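Local structure of putative uncharacterized protein (4X2H) at residues W14-I19 against F149-I154; K23-G28 against E58-L63; A44-N49 against A176-R181; R86-C91 against S130-A135. The protein is of unknown function in its own right but carries an NTF2 domain and pairs with a different protein chain, consistent with a part in nuclear transport. One frame throughout, in Å; residues are numbered along the deposited sequence.

Contact 1 (W14-I19 against F149-I154)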
# COMPACT_ATOMS: atom_id res chain seq x y z
N TRP B 14 -7.03 -2.61 14.68
CA TRP B 14 -6.81 -3.92 15.29
C TRP B 14 -5.35 -4.34 15.24
O TRP B 14 -4.76 -4.70 16.26
CB TRP B 14 -7.67 -4.99 14.61
CG TRP B 14 -7.31 -6.37 15.09
CD1 TRP B 14 -7.72 -6.95 16.25
CD2 TRP B 14 -6.47 -7.32 14.44
NE1 TRP B 14 -7.18 -8.21 16.37
CE2 TRP B 14 -6.41 -8.46 15.26
CE3 TRP B 14 -5.75 -7.32 13.24
CZ2 TRP B 14 -5.66 -9.59 14.93
CZ3 TRP B 14 -5.01 -8.45 12.90
CH2 TRP B 14 -4.97 -9.56 13.75
N TYR B 15 -4.77 -4.30 14.05
CA TYR B 15 -3.44 -4.83 13.79
C TYR B 15 -2.36 -4.17 14.66
O TYR B 15 -1.59 -4.85 15.35
CB TYR B 15 -3.10 -4.65 12.31
CG TYR B 15 -1.75 -5.18 11.91
CD1 TYR B 15 -1.58 -6.50 11.51
CD2 TYR B 15 -0.63 -4.36 11.94
CE1 TYR B 15 -0.34 -6.99 11.15
CE2 TYR B 15 0.61 -4.84 11.58
CZ TYR B 15 0.75 -6.15 11.19
OH TYR B 15 2.00 -6.62 10.83
N TYR B 16 -2.31 -2.85 14.66
CA TYR B 16 -1.27 -2.16 15.41
C TYR B 16 -1.56 -2.14 16.91
O TYR B 16 -0.65 -1.98 17.72
CB TYR B 16 -1.07 -0.76 14.83
CG TYR B 16 -0.55 -0.84 13.41
CD1 TYR B 16 0.80 -1.08 13.15
CD2 TYR B 16 -1.41 -0.73 12.32
CE1 TYR B 16 1.27 -1.17 11.85
CE2 TYR B 16 -0.94 -0.83 11.03
CZ TYR B 16 0.39 -1.05 10.80
OH TYR B 16 0.84 -1.15 9.50
N ARG B 17 -2.82 -2.33 17.29
CA ARG B 17 -3.14 -2.48 18.71
C ARG B 17 -2.57 -3.79 19.24
O ARG B 17 -2.05 -3.84 20.36
CB ARG B 17 -4.66 -2.42 18.94
CG ARG B 17 -5.06 -2.36 20.41
CD ARG B 17 -6.52 -2.76 20.63
NE ARG B 17 -7.38 -2.30 19.54
CZ ARG B 17 -8.29 -3.05 18.91
NH1 ARG B 17 -8.48 -4.33 19.24
NH2 ARG B 17 -9.02 -2.52 17.94
N GLN B 18 -2.66 -4.86 18.45
CA GLN B 18 -2.11 -6.15 18.86
C GLN B 18 -0.61 -6.03 19.09
O GLN B 18 -0.08 -6.46 20.12
CB GLN B 18 -2.38 -7.25 17.82
CG GLN B 18 -3.85 -7.50 17.48
CD GLN B 18 -4.78 -7.39 18.68
OE1 GLN B 18 -5.55 -6.43 18.82
NE2 GLN B 18 -4.71 -8.37 19.57
N ILE B 19 0.09 -5.44 18.12
CA ILE B 19 1.53 -5.31 18.20
C ILE B 19 1.90 -4.49 19.43
O ILE B 19 2.75 -4.90 20.22
CB ILE B 19 2.10 -4.67 16.93
CG1 ILE B 19 1.82 -5.59 15.73
CG2 ILE B 19 3.61 -4.42 17.07
CD1 ILE B 19 2.27 -5.05 14.39
N PHE B 149 8.05 3.89 9.36
CA PHE B 149 7.65 2.63 8.76
C PHE B 149 6.58 2.84 7.71
O PHE B 149 5.82 3.80 7.75
CB PHE B 149 7.16 1.61 9.81
CG PHE B 149 5.74 1.81 10.27
CD1 PHE B 149 5.46 2.59 11.37
CD2 PHE B 149 4.68 1.18 9.62
CE1 PHE B 149 4.16 2.78 11.81
CE2 PHE B 149 3.38 1.35 10.06
CZ PHE B 149 3.12 2.15 11.16
N ASN B 150 6.59 1.92 6.76
CA ASN B 150 5.61 1.86 5.70
C ASN B 150 5.20 0.41 5.53
O ASN B 150 6.04 -0.45 5.23
CB ASN B 150 6.18 2.45 4.40
CG ASN B 150 5.25 2.28 3.22
OD1 ASN B 150 5.66 1.83 2.16
ND2 ASN B 150 3.98 2.64 3.41
N ASP B 151 3.92 0.14 5.77
CA ASP B 151 3.33 -1.19 5.62
C ASP B 151 2.40 -1.18 4.41
O ASP B 151 1.67 -0.22 4.21
CB ASP B 151 2.52 -1.58 6.86
CG ASP B 151 3.25 -2.53 7.79
OD1 ASP B 151 4.10 -3.33 7.32
OD2 ASP B 151 2.96 -2.50 9.01
N VAL B 152 2.44 -2.23 3.60
CA VAL B 152 1.40 -2.43 2.60
C VAL B 152 0.81 -3.82 2.76
O VAL B 152 1.52 -4.78 3.06
CB VAL B 152 1.91 -2.21 1.15
CG1 VAL B 152 2.30 -0.74 0.94
CG2 VAL B 152 3.05 -3.16 0.81
N PHE B 153 -0.50 -3.91 2.58
CA PHE B 153 -1.24 -5.15 2.72
C PHE B 153 -2.16 -5.36 1.54
O PHE B 153 -2.72 -4.40 1.02
CB PHE B 153 -2.12 -5.16 3.98
CG PHE B 153 -1.38 -4.92 5.26
CD1 PHE B 153 -1.24 -3.64 5.75
CD2 PHE B 153 -0.88 -5.98 6.00
CE1 PHE B 153 -0.60 -3.41 6.94
CE2 PHE B 153 -0.24 -5.76 7.19
CZ PHE B 153 -0.09 -4.48 7.67
N ILE B 154 -2.32 -6.61 1.14
CA ILE B 154 -3.46 -6.98 0.32
C ILE B 154 -4.44 -7.73 1.22
O ILE B 154 -4.10 -8.76 1.81
CB ILE B 154 -3.07 -7.82 -0.90
CG1 ILE B 154 -2.21 -6.98 -1.84
CG2 ILE B 154 -4.31 -8.30 -1.63
CD1 ILE B 154 -1.58 -7.76 -2.97

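Contact 2 (K23-G28 against E58-L63)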
# COMPACT_ATOMS: atom_id res chain seq x y z
N LYS B 23 0.57 -8.68 21.53
CA LYS B 23 -0.31 -9.78 21.18
C LYS B 23 -0.04 -10.22 19.75
O LYS B 23 0.48 -9.44 18.95
CB LYS B 23 -1.77 -9.36 21.37
CG LYS B 23 -2.17 -9.17 22.82
CD LYS B 23 -3.51 -8.47 22.95
CE LYS B 23 -3.89 -8.29 24.41
NZ LYS B 23 -5.04 -7.35 24.56
N PRO B 24 -0.39 -11.47 19.41
CA PRO B 24 -0.11 -11.98 18.06
C PRO B 24 -1.04 -11.43 16.99
O PRO B 24 -2.21 -11.16 17.27
CB PRO B 24 -0.29 -13.49 18.21
CG PRO B 24 -1.26 -13.63 19.33
CD PRO B 24 -0.98 -12.50 20.27
N VAL B 25 -0.53 -11.27 15.77
CA VAL B 25 -1.35 -10.83 14.64
C VAL B 25 -1.57 -11.94 13.62
O VAL B 25 -2.20 -11.72 12.59
CB VAL B 25 -0.71 -9.61 13.92
CG1 VAL B 25 -0.72 -8.39 14.83
CG2 VAL B 25 0.71 -9.92 13.45
N ALA B 26 -1.08 -13.14 13.91
CA ALA B 26 -1.15 -14.25 12.95
C ALA B 26 -2.59 -14.60 12.56
O ALA B 26 -2.84 -15.08 11.45
CB ALA B 26 -0.45 -15.48 13.52
N SER B 27 -3.53 -14.37 13.47
CA SER B 27 -4.93 -14.68 13.20
C SER B 27 -5.52 -13.75 12.14
O SER B 27 -6.61 -14.01 11.61
CB SER B 27 -5.75 -14.59 14.48
OG SER B 27 -5.94 -13.25 14.88
N GLY B 28 -4.80 -12.68 11.81
CA GLY B 28 -5.25 -11.74 10.80
C GLY B 28 -4.83 -12.11 9.38
O GLY B 28 -5.14 -11.38 8.44
N GLU B 58 6.02 -16.85 12.37
CA GLU B 58 7.41 -16.43 12.44
C GLU B 58 7.50 -14.91 12.57
O GLU B 58 8.32 -14.39 13.32
CB GLU B 58 8.20 -16.90 11.21
CG GLU B 58 9.67 -16.52 11.26
CD GLU B 58 10.48 -17.08 10.11
OE1 GLU B 58 11.64 -16.66 9.94
OE2 GLU B 58 9.95 -17.95 9.37
N TRP B 59 6.63 -14.21 11.84
CA TRP B 59 6.55 -12.76 11.94
C TRP B 59 6.21 -12.33 13.37
O TRP B 59 6.81 -11.39 13.89
CB TRP B 59 5.51 -12.24 10.94
CG TRP B 59 5.11 -10.79 11.07
CD1 TRP B 59 3.84 -10.30 11.03
CD2 TRP B 59 5.97 -9.65 11.23
NE1 TRP B 59 3.85 -8.93 11.16
CE2 TRP B 59 5.14 -8.51 11.29
CE3 TRP B 59 7.36 -9.48 11.33
CZ2 TRP B 59 5.65 -7.22 11.45
CZ3 TRP B 59 7.86 -8.20 11.50
CH2 TRP B 59 7.01 -7.09 11.55
N ASP B 60 5.29 -13.03 14.02
CA ASP B 60 4.98 -12.76 15.42
C ASP B 60 6.22 -12.94 16.30
O ASP B 60 6.46 -12.17 17.24
CB ASP B 60 3.85 -13.66 15.92
CG ASP B 60 2.46 -13.05 15.69
OD1 ASP B 60 2.32 -11.82 15.80
OD2 ASP B 60 1.51 -13.82 15.42
N THR B 61 7.03 -13.95 15.99
CA THR B 61 8.24 -14.22 16.76
C THR B 61 9.27 -13.12 16.54
O THR B 61 9.95 -12.69 17.48
CB THR B 61 8.85 -15.58 16.38
OG1 THR B 61 7.92 -16.62 16.72
CG2 THR B 61 10.16 -15.83 17.12
N MET B 62 9.38 -12.65 15.30
CA MET B 62 10.31 -11.57 14.97
C MET B 62 9.93 -10.28 15.71
O MET B 62 10.81 -9.54 16.17
CB MET B 62 10.32 -11.33 13.46
CG MET B 62 10.92 -12.49 12.68
SD MET B 62 10.60 -12.43 10.91
CE MET B 62 11.51 -10.96 10.44
N LEU B 63 8.64 -10.02 15.83
CA LEU B 63 8.16 -8.86 16.57
C LEU B 63 8.55 -8.97 18.04
O LEU B 63 8.97 -7.99 18.66
CB LEU B 63 6.65 -8.70 16.42
CG LEU B 63 6.16 -8.14 15.09
CD1 LEU B 63 4.66 -8.33 14.96
CD2 LEU B 63 6.53 -6.67 14.94

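Contact 3 (A44-N49 against A176-R181)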
# COMPACT_ATOMS: atom_id res chain seq x y z
N ALA B 44 0.20 -16.74 3.07
CA ALA B 44 0.31 -15.29 2.93
C ALA B 44 1.73 -14.98 2.49
O ALA B 44 2.67 -15.62 2.95
CB ALA B 44 -0.03 -14.59 4.23
N ASP B 45 1.88 -14.04 1.56
CA ASP B 45 3.19 -13.63 1.09
C ASP B 45 3.68 -12.48 1.95
O ASP B 45 3.15 -11.37 1.87
CB ASP B 45 3.14 -13.22 -0.38
CG ASP B 45 4.52 -13.02 -0.97
OD1 ASP B 45 5.20 -12.05 -0.57
OD2 ASP B 45 4.93 -13.83 -1.83
N ILE B 46 4.69 -12.75 2.77
CA ILE B 46 5.16 -11.80 3.78
C ILE B 46 6.63 -11.44 3.54
O ILE B 46 7.49 -12.32 3.48
CB ILE B 46 5.01 -12.36 5.20
CG1 ILE B 46 3.56 -12.79 5.46
CG2 ILE B 46 5.44 -11.33 6.24
CD1 ILE B 46 3.37 -13.56 6.75
N THR B 47 6.90 -10.15 3.41
CA THR B 47 8.26 -9.64 3.28
C THR B 47 8.49 -8.61 4.38
O THR B 47 7.76 -7.64 4.47
CB THR B 47 8.51 -9.00 1.90
OG1 THR B 47 8.00 -9.86 0.87
CG2 THR B 47 10.00 -8.77 1.68
N ILE B 48 9.50 -8.84 5.21
CA ILE B 48 9.80 -7.97 6.33
C ILE B 48 11.18 -7.35 6.14
O ILE B 48 12.19 -8.04 6.28
CB ILE B 48 9.75 -8.72 7.68
CG1 ILE B 48 8.40 -9.42 7.87
CG2 ILE B 48 10.05 -7.78 8.84
CD1 ILE B 48 7.19 -8.49 7.86
N ASN B 49 11.21 -6.06 5.81
CA ASN B 49 12.45 -5.36 5.51
C ASN B 49 13.27 -6.13 4.48
O ASN B 49 14.49 -6.22 4.57
CB ASN B 49 13.27 -5.14 6.78
CG ASN B 49 12.92 -3.84 7.49
OD1 ASN B 49 12.21 -2.99 6.95
ND2 ASN B 49 13.43 -3.67 8.70
N ALA B 176 -3.58 -11.33 2.79
CA ALA B 176 -3.08 -12.27 1.78
C ALA B 176 -1.64 -11.96 1.42
O ALA B 176 -0.87 -12.87 1.09
CB ALA B 176 -3.95 -12.21 0.54
N SER B 177 -1.29 -10.68 1.45
CA SER B 177 0.08 -10.22 1.22
C SER B 177 0.40 -9.10 2.19
O SER B 177 -0.48 -8.33 2.58
CB SER B 177 0.29 -9.73 -0.22
OG SER B 177 0.20 -10.78 -1.16
N HIS B 178 1.68 -9.00 2.56
CA HIS B 178 2.13 -8.02 3.52
C HIS B 178 3.59 -7.70 3.24
O HIS B 178 4.41 -8.61 3.19
CB HIS B 178 1.96 -8.54 4.95
CG HIS B 178 2.52 -7.64 6.00
ND1 HIS B 178 2.86 -8.10 7.26
CD2 HIS B 178 2.80 -6.32 6.00
CE1 HIS B 178 3.32 -7.10 7.98
NE2 HIS B 178 3.30 -6.00 7.24
N LYS B 179 3.89 -6.42 3.04
CA LYS B 179 5.27 -5.96 2.98
C LYS B 179 5.50 -4.89 4.03
O LYS B 179 4.77 -3.90 4.10
CB LYS B 179 5.63 -5.40 1.61
CG LYS B 179 5.37 -6.33 0.46
CD LYS B 179 5.72 -5.65 -0.85
CE LYS B 179 5.55 -6.58 -2.04
NZ LYS B 179 6.36 -7.82 -1.89
N TYR B 180 6.53 -5.10 4.84
CA TYR B 180 6.90 -4.18 5.89
C TYR B 180 8.24 -3.55 5.58
O TYR B 180 9.18 -4.25 5.18
CB TYR B 180 6.95 -4.91 7.23
CG TYR B 180 7.48 -4.10 8.39
CD1 TYR B 180 8.84 -4.05 8.65
CD2 TYR B 180 6.62 -3.43 9.24
CE1 TYR B 180 9.33 -3.33 9.73
CE2 TYR B 180 7.10 -2.71 10.32
CZ TYR B 180 8.45 -2.66 10.56
OH TYR B 180 8.92 -1.95 11.63
N ARG B 181 8.33 -2.24 5.76
CA ARG B 181 9.58 -1.51 5.65
C ARG B 181 9.70 -0.51 6.78
O ARG B 181 8.76 0.22 7.07
CB ARG B 181 9.69 -0.79 4.31
CG ARG B 181 10.15 -1.68 3.17
CD ARG B 181 11.65 -1.97 3.28
NE ARG B 181 12.11 -2.92 2.27
CZ ARG B 181 13.32 -3.45 2.25
NH1 ARG B 181 14.21 -3.14 3.19
NH2 ARG B 181 13.66 -4.30 1.29
O HOH W 1 5.26 -9.71 0.48
O HOH W 2 14.30 -1.18 5.40

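Contact 4 (R86-C91 against S130-A135)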
# COMPACT_ATOMS: atom_id res chain seq x y z
N ARG B 86 7.05 0.88 20.13
CA ARG B 86 5.71 1.42 19.94
C ARG B 86 5.52 1.89 18.51
O ARG B 86 6.32 2.68 18.00
CB ARG B 86 5.44 2.58 20.91
CG ARG B 86 3.98 3.03 20.92
CD ARG B 86 3.75 4.24 21.81
NE ARG B 86 3.94 5.52 21.11
CZ ARG B 86 4.83 6.46 21.45
NH1 ARG B 86 5.66 6.28 22.47
NH2 ARG B 86 4.90 7.58 20.75
N TYR B 87 4.46 1.40 17.87
CA TYR B 87 4.07 1.85 16.54
C TYR B 87 2.99 2.92 16.62
O TYR B 87 1.95 2.71 17.25
CB TYR B 87 3.58 0.67 15.69
CG TYR B 87 4.69 -0.27 15.28
CD1 TYR B 87 5.15 -1.25 16.15
CD2 TYR B 87 5.27 -0.19 14.02
CE1 TYR B 87 6.16 -2.11 15.78
CE2 TYR B 87 6.27 -1.05 13.65
CZ TYR B 87 6.72 -2.01 14.52
OH TYR B 87 7.73 -2.86 14.15
N ASP B 88 3.23 4.04 15.96
CA ASP B 88 2.27 5.13 15.86
C ASP B 88 1.87 5.30 14.41
O ASP B 88 2.71 5.62 13.58
CB ASP B 88 2.86 6.45 16.38
CG ASP B 88 2.93 6.51 17.90
OD1 ASP B 88 2.63 5.50 18.56
OD2 ASP B 88 3.30 7.59 18.42
N VAL B 89 0.59 5.09 14.10
CA VAL B 89 0.11 5.25 12.74
C VAL B 89 -0.19 6.71 12.45
O VAL B 89 -0.90 7.37 13.22
CB VAL B 89 -1.16 4.40 12.49
CG1 VAL B 89 -1.70 4.64 11.09
CG2 VAL B 89 -0.87 2.94 12.71
N ASP B 90 0.35 7.21 11.35
CA ASP B 90 0.17 8.61 10.96
C ASP B 90 -0.82 8.75 9.81
O ASP B 90 -1.52 9.76 9.71
CB ASP B 90 1.52 9.22 10.54
CG ASP B 90 2.41 9.52 11.73
OD1 ASP B 90 1.89 9.93 12.79
OD2 ASP B 90 3.65 9.37 11.59
N CYS B 91 -0.88 7.75 8.95
CA CYS B 91 -1.84 7.78 7.84
C CYS B 91 -2.02 6.40 7.24
O CYS B 91 -1.17 5.53 7.37
CB CYS B 91 -1.38 8.76 6.76
SG CYS B 91 0.18 8.31 5.93
N SER B 130 5.44 6.01 12.54
CA SER B 130 6.74 5.92 13.19
C SER B 130 6.81 4.72 14.12
O SER B 130 5.79 4.27 14.66
CB SER B 130 7.02 7.20 13.97
OG SER B 130 7.02 8.34 13.13
N VAL B 131 8.02 4.21 14.28
CA VAL B 131 8.32 3.19 15.28
C VAL B 131 9.23 3.82 16.32
O VAL B 131 10.31 4.30 15.98
CB VAL B 131 9.03 1.97 14.69
CG1 VAL B 131 8.94 0.80 15.67
CG2 VAL B 131 8.47 1.59 13.34
N TYR B 132 8.80 3.82 17.57
CA TYR B 132 9.61 4.37 18.65
C TYR B 132 10.22 3.27 19.50
O TYR B 132 9.51 2.43 20.04
CB TYR B 132 8.77 5.30 19.54
CG TYR B 132 8.28 6.52 18.81
CD1 TYR B 132 9.05 7.68 18.76
CD2 TYR B 132 7.06 6.53 18.16
CE1 TYR B 132 8.61 8.80 18.09
CE2 TYR B 132 6.61 7.65 17.49
CZ TYR B 132 7.39 8.78 17.46
OH TYR B 132 6.95 9.90 16.79
N PHE B 133 11.54 3.30 19.61
CA PHE B 133 12.26 2.36 20.46
C PHE B 133 12.71 3.03 21.75
O PHE B 133 13.42 4.03 21.72
CB PHE B 133 13.47 1.79 19.72
CG PHE B 133 13.10 0.98 18.51
CD1 PHE B 133 12.81 1.60 17.31
CD2 PHE B 133 13.02 -0.39 18.59
CE1 PHE B 133 12.46 0.85 16.19
CE2 PHE B 133 12.67 -1.15 17.48
CZ PHE B 133 12.39 -0.52 16.29
N GLY B 134 12.29 2.47 22.88
CA GLY B 134 12.76 2.93 24.18
C GLY B 134 12.16 4.25 24.64
O GLY B 134 12.73 4.93 25.50
N ALA B 135 11.02 4.62 24.08
CA ALA B 135 10.33 5.84 24.47
C ALA B 135 9.38 5.60 25.64
O ALA B 135 8.90 4.48 25.84
CB ALA B 135 9.56 6.42 23.29
O HOH W 3 6.61 4.10 23.78
O HOH W 4 4.18 9.73 16.36
O HOH W 5 4.85 9.79 13.66

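Contact 1 (W14-I19 against F149-I154)
Asp-151 OD2 is held by one short hydrogen bond, 2.6 Å from Tyr-16 OH, which donates to its anti lone pair. The other oxygen, OD1, is hydrogen-bonded to His-178 NE2. The carboxylate is thus pinned at both ends inside the fold, and a buried charge here would probably be stabilised by these two partners. Tyr-16 and Asp-151 meet tip to tip, and Asp-151 OD2 lies at the edge of the tyrosine ring. The Tyr-16 hydroxyl also sits in the plane of the Phe-153 ring, at its edge, with Tyr-16 OH 3.7 Å from Phe-153 CE1.

Tyr-15 points the same way with CG anti to its backbone N (chi1 -179°). Its ring receives the edge of Phe-153 over one face. This is an edge-to-face pair with centroids 5.2 Å apart and planes at 71°, and Tyr-15 CE2 is 4.0 Å from Phe-153 CZ. The Tyr-15 hydroxyl itself is bonded to Trp-59 NE1. Tyr-15 CD2 lies 3.5 Å over the centre of the Tyr-16 ring, so the two tyrosine side chains pack together. Phe-149 holds CG in the crowded position between N and carbonyl carbon (chi1 80°). Its tip meets that of Tyr-16, with Phe-149 CE2 3.7 Å from Tyr-16 CE1.

All five touching residues are buried. The axes of segments 14-19 and 149-154 come no nearer than 13.0 Å, a gap filled by four aromatic side chains and Asp-151. A long N-terminal helix packed against a curved sheet in this way is characteristic of the NTF2-like fold.

Contact 2 (K23-G28 against E58-L63)
The loop 23-28 passes beside helix 56-66, closest at Pro-24 and Asp-60 with their CA atoms 5.8 Å apart, and ends in a 3-10 turn at 26-28. Asp-60 carries the contact by reaching across to two successive backbone amides. Val-25 N gives a nearly straight bond (166°) to the syn lone pair of Asp-60 OD1, at 2.9 Å. Ala-26 N makes a weak bond of 3.1 Å to Asp-60 OD2, bent to 133°. Methyl and methylene groups pack beside the same carboxylate. Asp-60 OD2 is 3.2 Å from Ala-26 CB and 3.3 Å from Pro-24 CB.

Val-25 CG2 takes the crowded position between N and carbonyl carbon. It reaches Asp-60 OD1 at 3.4 Å and Trp-59 CD1 at 4.0 Å, so one methyl touches both helix residues. One good bond and one weak one probably steady the carboxylate against the start of the turn. The turn is closed by Gly-28 N on Val-25 O.

Val-25 also packs on Tyr-15 and Gln-18 of helix 3-20, and Gly-28 bonds through its backbone to Ile-175. Trp-59 rests on Ile-48 of strand 45-48. The loop therefore lies between helix 56-66 and helix 3-20 and is tied to strand 173-182 at Gly-28.

Contact 3 (A44-N49 against A176-R181)
Strand 45-48 joins strand 173-182 as a parallel pair inside the mixed beta sheet of the NTF2-like fold. Five backbone hydrogen bonds zip it together. Thr-47 sits at the middle, its N on His-178 O and its O taking Tyr-180 N at 2.8 Å. The last bond, Asn-49 N to Tyr-180 O, is also 2.8 Å.

On the face of Asp-45, Thr-47 and Lys-179, water 1 ties three side chains together. It is 2.6 Å from Asp-45 OD1, 2.8 Å from Thr-47 OG1 and 3.2 Å from Lys-179 NZ, which donates to it. It also lies within reach of His-178 O, but its two protons cannot serve every acceptor around it. Asp-45 OD1 and Lys-179 NZ have further partners on the other protein chain, a basic and a polar side chain. On the opposite face Ile-48 CD1 packs 3.6 Å from Tyr-180 CB.

Arg-181 bends at chi2 (-75°), which lays its guanidinium over the Asn-49 carbonyl. Asn-49 C lies 3.3 Å above the guanidinium plane, offset toward its rim. Water 2 meets its edge, 3.0 Å from Arg-181 NH1. Outside this strand pair, Arg-181 NE bridges to an acidic side chain of the other protein chain. An alanine here would remove the guanidinium and probably weaken the hold on that chain and on Asn-49.

The Ile-46, Ile-48, His-178 and Tyr-180 face packs on Pro-56, Trp-59 and Met-62 of helix 56-66. Strand 51-53 flanks the pair on one side and strand 145-157 on the other, with a classic bulge at Ala-176 and Ser-177 opposite Ile-154.

Contact 4 (R86-C91 against S130-A135)
Arg-86 runs out extended, CG anti to its backbone N (chi1 -170°), then turns at chi3 (88°) to bring its guanidinium over the Tyr-132 ring. Tyr-132 holds CG beside its own N, and the two side chains lie side by side. The guanidinium is stacked flat on the ring, planes 19° apart, with Arg-86 NH2 3.5 Å from Tyr-132 CD2.

Asp-88, on the same strand, takes a side-on salt bridge. Arg-86 NE donates to the syn lone pair of Asp-88 OD1 at 2.9 Å. Arg-86 NH2 donates to Asp-88 OD2 at 2.8 Å from above the carboxylate plane. Arg-86 NH1 bonds to Ser-139 O and to water 3, which also lies within reach of Ala-135 O. Water 4 links Asp-88 OD2 to Tyr-132 OH. An alanine in place of Arg-86 would remove the salt bridge and the stack, and so would probably leave Asp-88 and the Tyr-132 ring less firmly placed.

The backbones pair antiparallel. Arg-86 with Tyr-132 and Asp-88 with Ser-130 are hydrogen-bonded pairs. The Asp-88 N to Ser-130 O bond, 2.9 Å, is almost straight. Between them the non-hydrogen-bonded pair Tyr-87 and Val-131 turns to the other face. There Val-131 CG1 stands over the Tyr-87 ring as a CH-pi contact, 3.9 Å from its centroid. Cys-91, on this strand, the outermost of the sheet within this chain, is known to form an interchain disulfide.

The aspartate partner and the aromatic face should both stabilise the arginine's positive charge. Bonds to all three nitrogens and a flat stack fix the guanidinium's rotation.

From the N terminus, helix 3-20 enters contact 1, whose loop closes only when strand 145-157 arrives. Contact 2 nests inside that loop, joining the segment after the first helix to helix 56-66. Residues 44-49 lie between the two halves of contact 2 but find their partner at 176-181. Contact 3 therefore crosses both contact 1 and contact 2. Contact 4 opens after contact 2 has closed and nests within the loops of contacts 1 and 3. Contacts 3 and 4 occupy different parts of one sheet, their centres about 19 Å apart, bridged by the hydroxyls of Tyr-180 and Tyr-87. Contact 1 sets helix 3-20 on that sheet, and contact 2 ties the loop after it to helix 56-66.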